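Local structure of protein (sliding clamp) (Enterobacteria phage RB69, 1B77) at residues N13-N18 / D56-L61. The protein probably encircles DNA as a ring of three subunits and tethers the phage DNA polymerase to its template, making synthesis processive. Sequence-based numbering, arbitrary orientation.
Sequences NFASIN and DLNSFL
Ala-15 meets Leu-57 and Asn-58 where the C-terminal part of helix 5-15 approaches the first turn of helix 57-64. Along 13-18, Asn-13 points its CB away from 56-61, and its amide OD1 and ND2 are hydrogen-bonded to Tyr-216 OH and Lys-188 O; its backbone O accepts from both Ser-16 N and Ser-16 OG. Phe-14 sends its ring into the core, onto Ile-29, Thr-31 and Ala-40. Phe-14 O receives Ile-17 N at 2.7 Å and Asn-18 N at 3.0 Å, so one oxygen holds two consecutive N-H groups. Ala-15 carries the contact, its methyl pointing at the second helix, with a spacing of 5.7 Å between the CA atoms of Ala-15 and Asn-58, consistent with so small a side chain at the interface. Ala-15 CB lies 3.9 Å from Leu-57 CD2. Ala-15 CB is also 4.1 Å from Asn-58 CB. With CG anti to its backbone N (chi1 176°), Leu-57 lays CG and CD2 alongside the methyl, and CD2 also approaches Ala-15 N at 4.0 Å. In the processivity-factor fold shared by sliding DNA rings, this joins helix 5-15, packed on strands 28-32 and 38-44, to helix 57-64. Ile-17 touches Thr-38 and Ala-40, and Asn-18 binds Arg-32 O through ND2. Asp-56 N-caps the turn carrying Leu-57 and Asn-58: Asp-56 OD1 accepts from Ser-59 N at 3.2 Å, with an N-H...O angle of 166° and the donor 60° out of the carboxylate plane.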
loop_
_atom_site.group_PDB
_atom_site.type_symbol
_atom_site.label_atom_id
_atom_site.label_comp_id
_atom_site.label_asym_id
_atom_site.label_seq_id
_atom_site.Cartn_x
_atom_site.Cartn_y
_atom_site.Cartn_z
ATOM N N ASN A 13 -7.822 -18.542 4.449
ATOM C CA ASN A 13 -6.724 -18.934 5.337
ATOM C C ASN A 13 -6.099 -20.217 4.784
ATOM O O ASN A 13 -4.883 -20.380 4.809
ATOM C CB ASN A 13 -7.232 -19.168 6.768
ATOM C CG ASN A 13 -6.170 -19.793 7.680
ATOM O OD1 ASN A 13 -6.264 -20.968 8.041
ATOM N ND2 ASN A 13 -5.163 -19.008 8.054
ATOM N N PHE A 14 -6.939 -21.113 4.271
ATOM C CA PHE A 14 -6.473 -22.371 3.683
ATOM C C PHE A 14 -5.577 -22.129 2.455
ATOM O O PHE A 14 -4.547 -22.790 2.290
ATOM C CB PHE A 14 -7.675 -23.251 3.292
ATOM C CG PHE A 14 -8.310 -23.997 4.450
ATOM C CD1 PHE A 14 -8.304 -23.471 5.739
ATOM C CD2 PHE A 14 -8.944 -25.224 4.233
ATOM C CE1 PHE A 14 -8.926 -24.157 6.799
ATOM C CE2 PHE A 14 -9.565 -25.914 5.280
ATOM C CZ PHE A 14 -9.555 -25.378 6.568
ATOM N N ALA A 15 -5.956 -21.177 1.602
ATOM C CA ALA A 15 -5.170 -20.874 0.404
ATOM C C ALA A 15 -3.752 -20.424 0.746
ATOM O O ALA A 15 -2.846 -20.525 -0.085
ATOM C CB ALA A 15 -5.861 -19.798 -0.430
ATOM N N SER A 16 -3.550 -19.918 1.959
ATOM C CA SER A 16 -2.219 -19.493 2.353
ATOM C C SER A 16 -1.411 -20.734 2.755
ATOM O O SER A 16 -0.186 -20.687 2.852
ATOM C CB SER A 16 -2.292 -18.508 3.520
ATOM O OG SER A 16 -2.647 -19.178 4.714
ATOM N N ILE A 17 -2.104 -21.844 2.993
ATOM C CA ILE A 17 -1.423 -23.085 3.354
ATOM C C ILE A 17 -1.077 -23.873 2.090
ATOM O O ILE A 17 -0.004 -24.461 1.992
ATOM C CB ILE A 17 -2.292 -23.967 4.269
ATOM C CG1 ILE A 17 -2.530 -23.248 5.597
ATOM C CG2 ILE A 17 -1.594 -25.318 4.500
ATOM C CD1 ILE A 17 -3.368 -24.010 6.582
ATOM N N ASN A 18 -2.001 -23.873 1.136
ATOM C CA ASN A 18 -1.844 -24.562 -0.150
ATOM C C ASN A 18 -2.661 -23.704 -1.123
ATOM O O ASN A 18 -3.855 -23.488 -0.911
ATOM C CB ASN A 18 -2.437 -25.985 -0.078
ATOM C CG ASN A 18 -2.134 -26.828 -1.326
ATOM O OD1 ASN A 18 -2.055 -26.315 -2.441
ATOM N ND2 ASN A 18 -1.985 -28.136 -1.131
ATOM N N ASP A 56 -6.057 -22.480 -8.227
ATOM C CA ASP A 56 -5.768 -21.180 -7.621
ATOM C C ASP A 56 -6.949 -20.720 -6.775
ATOM O O ASP A 56 -7.723 -19.853 -7.183
ATOM C CB ASP A 56 -5.491 -20.141 -8.713
ATOM C CG ASP A 56 -4.900 -18.847 -8.159
ATOM O OD1 ASP A 56 -5.046 -18.567 -6.944
ATOM O OD2 ASP A 56 -4.296 -18.101 -8.960
ATOM N N LEU A 57 -7.070 -21.306 -5.591
ATOM C CA LEU A 57 -8.152 -21.004 -4.669
ATOM C C LEU A 57 -8.274 -19.527 -4.322
ATOM O O LEU A 57 -9.379 -18.987 -4.274
ATOM C CB LEU A 57 -7.970 -21.811 -3.381
ATOM C CG LEU A 57 -8.965 -21.541 -2.254
ATOM C CD1 LEU A 57 -10.380 -21.723 -2.770
ATOM C CD2 LEU A 57 -8.678 -22.480 -1.085
ATOM N N ASN A 58 -7.150 -18.864 -4.088
ATOM C CA ASN A 58 -7.218 -17.459 -3.721
ATOM C C ASN A 58 -7.867 -16.567 -4.766
ATOM O O ASN A 58 -8.698 -15.722 -4.422
ATOM C CB ASN A 58 -5.842 -16.903 -3.394
ATOM C CG ASN A 58 -5.929 -15.672 -2.525
ATOM O OD1 ASN A 58 -6.397 -15.750 -1.380
ATOM N ND2 ASN A 58 -5.505 -14.524 -3.061
ATOM N N SER A 59 -7.488 -16.744 -6.034
ATOM C CA SER A 59 -8.054 -15.932 -7.115
ATOM C C SER A 59 -9.531 -16.260 -7.315
ATOM O O SER A 59 -10.321 -15.401 -7.707
ATOM C CB SER A 59 -7.286 -16.152 -8.424
ATOM O OG SER A 59 -5.930 -15.763 -8.287
ATOM N N PHE A 60 -9.896 -17.511 -7.061
ATOM C CA PHE A 60 -11.286 -17.943 -7.170
ATOM C C PHE A 60 -12.096 -17.166 -6.131
ATOM O O PHE A 60 -13.101 -16.533 -6.457
ATOM C CB PHE A 60 -11.389 -19.444 -6.886
ATOM C CG PHE A 60 -12.804 -19.952 -6.783
ATOM C CD1 PHE A 60 -13.614 -20.035 -7.906
ATOM C CD2 PHE A 60 -13.318 -20.362 -5.559
ATOM C CE1 PHE A 60 -14.919 -20.522 -7.818
ATOM C CE2 PHE A 60 -14.619 -20.849 -5.458
ATOM C CZ PHE A 60 -15.419 -20.930 -6.590
ATOM N N LEU A 61 -11.652 -17.218 -4.876
ATOM C CA LEU A 61 -12.331 -16.509 -3.794
ATOM C C LEU A 61 -12.464 -15.013 -4.093
ATOM O O LEU A 61 -13.527 -14.428 -3.876
ATOM C CB LEU A 61 -11.582 -16.710 -2.475
ATOM C CG LEU A 61 -11.500 -18.175 -2.024
ATOM C CD1 LEU A 61 -10.589 -18.293 -0.801
ATOM C CD2 LEU A 61 -12.906 -18.692 -1.722
#